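Putative phophotriesterase (Proteus mirabilis, PDB 3RHG) probably hydrolyses ester bonds with the help of two divalent metal ions, as a zinc-binding member of the phosphotriesterase family of metallo-dependent hydrolases. Local coordinates at residues S195-G207 and I225-Y239. Numbering follows the deposited sequence.
Sequences SMNIHMPGWQRRG and ISLAHSDPSGKDIDY. With ZN (zinc ion), chain C; BEZ (benzoic acid), chain D.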
loop_
_atom_site.group_PDB
_atom_site.type_symbol
_atom_site.label_atom_id
_atom_site.label_comp_id
_atom_site.label_asym_id
_atom_site.label_seq_id
_atom_site.Cartn_x
_atom_site.Cartn_y
_atom_site.Cartn_z
ATOM N N SER A 195 18.735 -20.321 -17.026
ATOM C CA SER A 195 17.932 -19.173 -17.462
ATOM C C SER A 195 18.716 -17.889 -17.230
ATOM O O SER A 195 19.704 -17.881 -16.474
ATOM C CB SER A 195 16.607 -19.087 -16.723
ATOM O OG SER A 195 16.756 -18.771 -15.336
ATOM N N MET A 196 18.273 -16.817 -17.876
ATOM C CA MET A 196 18.901 -15.513 -17.725
ATOM C C MET A 196 17.811 -14.526 -17.358
ATOM O O MET A 196 16.834 -14.394 -18.094
ATOM C CB MET A 196 19.551 -15.081 -19.039
ATOM C CG MET A 196 20.333 -13.784 -18.892
ATOM S SD MET A 196 20.736 -13.068 -20.519
ATOM C CE MET A 196 21.385 -14.460 -21.411
ATOM N N ASN A 197 17.982 -13.860 -16.219
ATOM C CA ASN A 197 17.019 -12.909 -15.681
ATOM C C ASN A 197 17.592 -11.517 -15.854
ATOM O O ASN A 197 18.706 -11.250 -15.368
ATOM C CB ASN A 197 16.793 -13.233 -14.210
ATOM C CG ASN A 197 15.704 -12.406 -13.559
ATOM O OD1 ASN A 197 15.939 -11.865 -12.493
ATOM N ND2 ASN A 197 14.490 -12.365 -14.149
ATOM N N ILE A 198 16.873 -10.658 -16.582
ATOM C CA ILE A 198 17.375 -9.312 -16.870
ATOM C C ILE A 198 16.709 -8.301 -15.952
ATOM O O ILE A 198 15.502 -8.137 -15.977
ATOM C CB ILE A 198 17.101 -8.891 -18.344
ATOM C CG1 ILE A 198 17.514 -9.998 -19.335
ATOM C CG2 ILE A 198 17.799 -7.557 -18.687
ATOM C CD1 ILE A 198 18.928 -10.365 -19.264
ATOM N N HIS A 199 17.512 -7.570 -15.181
ATOM C CA HIS A 199 16.998 -6.431 -14.464
ATOM C C HIS A 199 16.664 -5.370 -15.507
ATOM O O HIS A 199 17.566 -4.814 -16.153
ATOM C CB HIS A 199 18.063 -5.872 -13.501
ATOM C CG HIS A 199 17.741 -4.498 -12.995
ATOM N ND1 HIS A 199 17.090 -4.277 -11.800
ATOM C CD2 HIS A 199 17.983 -3.269 -13.526
ATOM C CE1 HIS A 199 16.932 -2.973 -11.623
ATOM N NE2 HIS A 199 17.470 -2.342 -12.654
ATOM N N MET A 200 15.380 -5.099 -15.694
ATOM C CA MET A 200 14.943 -4.049 -16.609
ATOM C C MET A 200 14.645 -2.792 -15.828
ATOM O O MET A 200 14.250 -2.853 -14.670
ATOM C CB MET A 200 13.670 -4.468 -17.356
ATOM C CG MET A 200 13.911 -5.666 -18.258
ATOM S SD MET A 200 15.032 -5.326 -19.644
ATOM C CE MET A 200 13.945 -4.283 -20.627
ATOM N N PRO A 201 14.808 -1.640 -16.483
ATOM C CA PRO A 201 14.335 -0.385 -15.886
ATOM C C PRO A 201 12.823 -0.346 -16.080
ATOM O O PRO A 201 12.341 -0.031 -17.164
ATOM C CB PRO A 201 15.062 0.682 -16.701
ATOM C CG PRO A 201 15.319 0.019 -18.058
ATOM C CD PRO A 201 15.491 -1.458 -17.781
ATOM N N GLY A 202 12.082 -0.734 -15.041
ATOM C CA GLY A 202 10.693 -1.111 -15.219
ATOM C C GLY A 202 9.733 0.007 -15.548
ATOM O O GLY A 202 8.621 -0.251 -16.082
ATOM N N TRP A 203 10.137 1.243 -15.250
ATOM C CA TRP A 203 9.319 2.395 -15.620
ATOM C C TRP A 203 9.679 2.955 -17.008
ATOM O O TRP A 203 9.115 3.957 -17.445
ATOM C CB TRP A 203 9.403 3.499 -14.559
ATOM C CG TRP A 203 8.764 3.110 -13.245
ATOM C CD1 TRP A 203 7.483 3.351 -12.859
ATOM C CD2 TRP A 203 9.388 2.405 -12.157
ATOM N NE1 TRP A 203 7.264 2.854 -11.591
ATOM C CE2 TRP A 203 8.426 2.283 -11.132
ATOM C CE3 TRP A 203 10.676 1.907 -11.936
ATOM C CZ2 TRP A 203 8.703 1.651 -9.910
ATOM C CZ3 TRP A 203 10.950 1.279 -10.715
ATOM C CH2 TRP A 203 9.965 1.161 -9.722
ATOM N N GLN A 204 10.612 2.286 -17.684
ATOM C CA GLN A 204 10.904 2.526 -19.086
ATOM C C GLN A 204 10.373 1.368 -19.923
ATOM O O GLN A 204 9.766 0.414 -19.392
ATOM C CB GLN A 204 12.405 2.680 -19.330
ATOM C CG GLN A 204 13.005 3.861 -18.573
ATOM C CD GLN A 204 14.432 4.082 -18.957
ATOM O OE1 GLN A 204 15.169 3.123 -19.214
ATOM N NE2 GLN A 204 14.851 5.341 -18.997
ATOM N N ARG A 205 10.607 1.456 -21.235
ATOM C CA ARG A 205 10.184 0.420 -22.162
ATOM C C ARG A 205 11.362 0.010 -23.050
ATOM O O ARG A 205 11.345 0.221 -24.256
ATOM C CB ARG A 205 9.031 0.944 -23.006
ATOM C CG ARG A 205 7.855 1.431 -22.163
ATOM C CD ARG A 205 7.118 0.284 -21.485
ATOM N NE ARG A 205 5.943 0.768 -20.735
ATOM C CZ ARG A 205 5.945 1.146 -19.450
ATOM N NH1 ARG A 205 7.066 1.110 -18.709
ATOM N NH2 ARG A 205 4.816 1.558 -18.890
ATOM N N ARG A 206 12.401 -0.547 -22.433
ATOM C CA ARG A 206 13.622 -0.883 -23.165
ATOM C C ARG A 206 13.652 -2.325 -23.657
ATOM O O ARG A 206 14.669 -2.807 -24.159
ATOM C CB ARG A 206 14.838 -0.589 -22.291
ATOM C CG ARG A 206 15.119 0.920 -22.163
ATOM C CD ARG A 206 16.545 1.133 -21.692
ATOM N NE ARG A 206 16.856 2.534 -21.380
ATOM C CZ ARG A 206 17.571 3.326 -22.178
ATOM N NH1 ARG A 206 17.996 2.879 -23.372
ATOM N NH2 ARG A 206 17.865 4.579 -21.799
ATOM N N GLY A 207 12.528 -3.017 -23.521
ATOM C CA GLY A 207 12.520 -4.411 -23.924
ATOM C C GLY A 207 12.951 -4.725 -25.350
ATOM O O GLY A 207 13.703 -5.678 -25.571
ATOM N N ILE A 225 14.941 -16.816 -21.316
ATOM C CA ILE A 225 15.142 -15.421 -20.900
ATOM C C ILE A 225 13.894 -14.891 -20.197
ATOM O O ILE A 225 12.771 -15.071 -20.688
ATOM C CB ILE A 225 15.477 -14.541 -22.122
ATOM C CG1 ILE A 225 16.891 -14.933 -22.622
ATOM C CG2 ILE A 225 15.423 -13.021 -21.780
ATOM C CD1 ILE A 225 17.179 -14.469 -23.974
ATOM N N SER A 226 14.088 -14.240 -19.051
ATOM C CA SER A 226 13.002 -13.548 -18.373
ATOM C C SER A 226 13.319 -12.077 -18.182
ATOM O O SER A 226 14.466 -11.706 -17.836
ATOM C CB SER A 226 12.676 -14.199 -17.023
ATOM O OG SER A 226 13.840 -14.251 -16.211
ATOM N N LEU A 227 12.305 -11.249 -18.410
ATOM C CA LEU A 227 12.446 -9.816 -18.192
ATOM C C LEU A 227 11.917 -9.474 -16.797
ATOM O O LEU A 227 10.725 -9.516 -16.563
ATOM C CB LEU A 227 11.741 -8.993 -19.292
ATOM C CG LEU A 227 12.217 -9.281 -20.722
ATOM C CD1 LEU A 227 11.510 -8.343 -21.733
ATOM C CD2 LEU A 227 13.745 -9.096 -20.797
ATOM N N ALA A 228 12.812 -9.167 -15.866
ATOM C CA ALA A 228 12.404 -8.788 -14.516
ATOM C C ALA A 228 11.737 -7.407 -14.510
ATOM O O ALA A 228 11.899 -6.605 -15.424
ATOM C CB ALA A 228 13.628 -8.757 -13.567
ATOM N N HIS A 229 10.996 -7.150 -13.451
ATOM C CA HIS A 229 10.381 -5.862 -13.204
ATOM C C HIS A 229 9.477 -5.444 -14.371
ATOM O O HIS A 229 9.477 -4.293 -14.817
ATOM C CB HIS A 229 11.464 -4.806 -12.940
ATOM C CG HIS A 229 12.556 -5.271 -12.029
ATOM N ND1 HIS A 229 12.322 -6.087 -10.943
ATOM C CD2 HIS A 229 13.889 -5.031 -12.036
ATOM C CE1 HIS A 229 13.465 -6.355 -10.334
ATOM N NE2 HIS A 229 14.431 -5.713 -10.964
ATOM N N SER A 230 8.695 -6.397 -14.864
ATOM C CA SER A 230 7.708 -6.087 -15.875
ATOM C C SER A 230 6.494 -5.390 -15.246
ATOM O O SER A 230 5.664 -4.837 -15.972
ATOM C CB SER A 230 7.264 -7.377 -16.586
ATOM O OG SER A 230 8.352 -7.978 -17.287
ATOM N N ASP A 231 6.388 -5.416 -13.911
ATOM C CA ASP A 231 5.171 -4.938 -13.242
ATOM C C ASP A 231 4.782 -3.503 -13.638
ATOM O O ASP A 231 3.616 -3.237 -13.917
ATOM C CB ASP A 231 5.263 -5.045 -11.704
ATOM C CG ASP A 231 5.917 -6.348 -11.232
ATOM O OD1 ASP A 231 5.309 -7.014 -10.367
ATOM O OD2 ASP A 231 7.028 -6.700 -11.717
ATOM N N PRO A 232 5.752 -2.560 -13.654
ATOM C CA PRO A 232 5.314 -1.181 -13.908
ATOM C C PRO A 232 4.889 -0.914 -15.348
ATOM O O PRO A 232 4.415 0.193 -15.636
ATOM C CB PRO A 232 6.555 -0.336 -13.538
ATOM C CG PRO A 232 7.371 -1.235 -12.625
ATOM C CD PRO A 232 7.173 -2.610 -13.250
ATOM N N SER A 233 5.071 -1.889 -16.247
ATOM C CA SER A 233 4.543 -1.748 -17.602
ATOM C C SER A 233 3.239 -2.519 -17.800
ATOM O O SER A 233 2.779 -2.699 -18.928
ATOM C CB SER A 233 5.578 -2.106 -18.670
ATOM O OG SER A 233 6.030 -3.452 -18.556
ATOM N N GLY A 234 2.619 -2.922 -16.694
ATOM C CA GLY A 234 1.438 -3.806 -16.781
ATOM C C GLY A 234 0.236 -3.144 -17.470
ATOM O O GLY A 234 -0.620 -3.854 -18.033
ATOM N N LYS A 235 0.152 -1.805 -17.459
ATOM C CA LYS A 235 -0.945 -1.096 -18.141
ATOM C C LYS A 235 -0.679 -1.015 -19.645
ATOM O O LYS A 235 -1.593 -0.783 -20.454
ATOM C CB LYS A 235 -1.120 0.320 -17.574
ATOM C CG LYS A 235 -1.610 0.362 -16.140
ATOM C CD LYS A 235 -1.476 1.760 -15.551
ATOM C CE LYS A 235 -1.924 1.800 -14.103
ATOM N NZ LYS A 235 -3.358 1.419 -13.951
ATOM N N ASP A 236 0.586 -1.211 -20.015
ATOM C CA ASP A 236 1.035 -1.058 -21.402
ATOM C C ASP A 236 0.931 -2.414 -22.083
ATOM O O ASP A 236 1.926 -3.096 -22.385
ATOM C CB ASP A 236 2.461 -0.485 -21.419
ATOM C CG ASP A 236 2.894 0.014 -22.786
ATOM O OD1 ASP A 236 2.229 -0.266 -23.814
ATOM O OD2 ASP A 236 3.923 0.731 -22.819
ATOM N N ILE A 237 -0.306 -2.797 -22.341
ATOM C CA ILE A 237 -0.560 -4.111 -22.899
ATOM C C ILE A 237 0.116 -4.303 -24.265
ATOM O O ILE A 237 0.628 -5.388 -24.559
ATOM C CB ILE A 237 -2.080 -4.435 -22.927
ATOM C CG1 ILE A 237 -2.305 -5.916 -23.273
ATOM C CG2 ILE A 237 -2.798 -3.468 -23.853
ATOM C CD1 ILE A 237 -3.728 -6.375 -23.076
ATOM N N ASP A 238 0.170 -3.249 -25.088
ATOM C CA ASP A 238 0.779 -3.400 -26.408
ATOM C C ASP A 238 2.260 -3.763 -26.271
ATOM O O ASP A 238 2.768 -4.661 -26.958
ATOM C CB ASP A 238 0.637 -2.128 -27.268
ATOM C CG ASP A 238 -0.802 -1.866 -27.721
ATOM O OD1 ASP A 238 -1.663 -2.754 -27.555
ATOM O OD2 ASP A 238 -1.074 -0.765 -28.275
ATOM N N TYR A 239 2.967 -3.040 -25.400
ATOM C CA TYR A 239 4.380 -3.327 -25.151
ATOM C C TYR A 239 4.570 -4.747 -24.606
ATOM O O TYR A 239 5.434 -5.503 -25.069
ATOM C CB TYR A 239 4.902 -2.356 -24.108
ATOM C CG TYR A 239 6.276 -2.669 -23.546
ATOM C CD1 TYR A 239 7.430 -2.463 -24.309
ATOM C CD2 TYR A 239 6.430 -3.108 -22.234
ATOM C CE1 TYR A 239 8.700 -2.705 -23.781
ATOM C CE2 TYR A 239 7.698 -3.363 -21.698
ATOM C CZ TYR A 239 8.831 -3.135 -22.475
ATOM O OH TYR A 239 10.097 -3.341 -21.948
HETATM ZN ZN ZN C . 16.397 -5.601 -10.438
HETATM C C BEZ D . 14.381 -0.223 -9.505
HETATM O O1 BEZ D . 14.717 -0.430 -10.690
HETATM O O2 BEZ D . 14.742 0.834 -8.934
HETATM C C1 BEZ D . 13.553 -1.220 -8.759
HETATM C C2 BEZ D . 13.257 -2.467 -9.316
HETATM C C3 BEZ D . 12.495 -3.386 -8.595
HETATM C C4 BEZ D . 12.012 -3.055 -7.337
HETATM C C5 BEZ D . 12.298 -1.807 -6.793
HETATM C C6 BEZ D . 13.071 -0.885 -7.494
HETATM O O HOH W 1 14.946 -16.353 -14.998
HETATM O O HOH W 2 8.347 -2.856 -17.046
HETATM O O HOH W 3 5.925 2.432 -16.296
#
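His199 ND1 and His229 NE2 close on one zinc ion, each 2.0 Å from the metal, with ring planes 79° apart. They illustrate how a (beta/alpha)8 barrel builds its active site at the C-terminal ends of neighbouring parallel strands, with Glu166 a further ligand. Ala228 CB lies over one face of the His229 ring and benzoic acid C3 over the opposite one, 3.5 Å above the ring plane. Beneath the metal the packing is close and buried: Ile198 CG1 meets Leu227 CD2, and Met200 CG meets Leu227 CB, both at 4.1 Å. Ser226 N to Met196 O and Ile198 N to Ser226 O bonds give the parallel-sheet pairing. Asn197 gives ND2 to Ser226 OG (2.9 Å), while its OD1 is hydrogen-bonded to ND1 of His23, a ligand of the other zinc.

The outer end, around the exposed Arg205, is more open to solvent. Arg205 NE reaches Asp236 OD2 on its anti side at 2.9 Å, Ser233 CB covers one guanidinium face, and Arg205 CD sits over the Tyr239 ring. Zinc thus joins the end of strand 195-199 to the loop after strand 225-227, the salt bridge joins the two following loops, and Asp253 OD1, hydrogen-bonded to His229 ND1, probably makes the imidazole a stronger zinc donor through NE2.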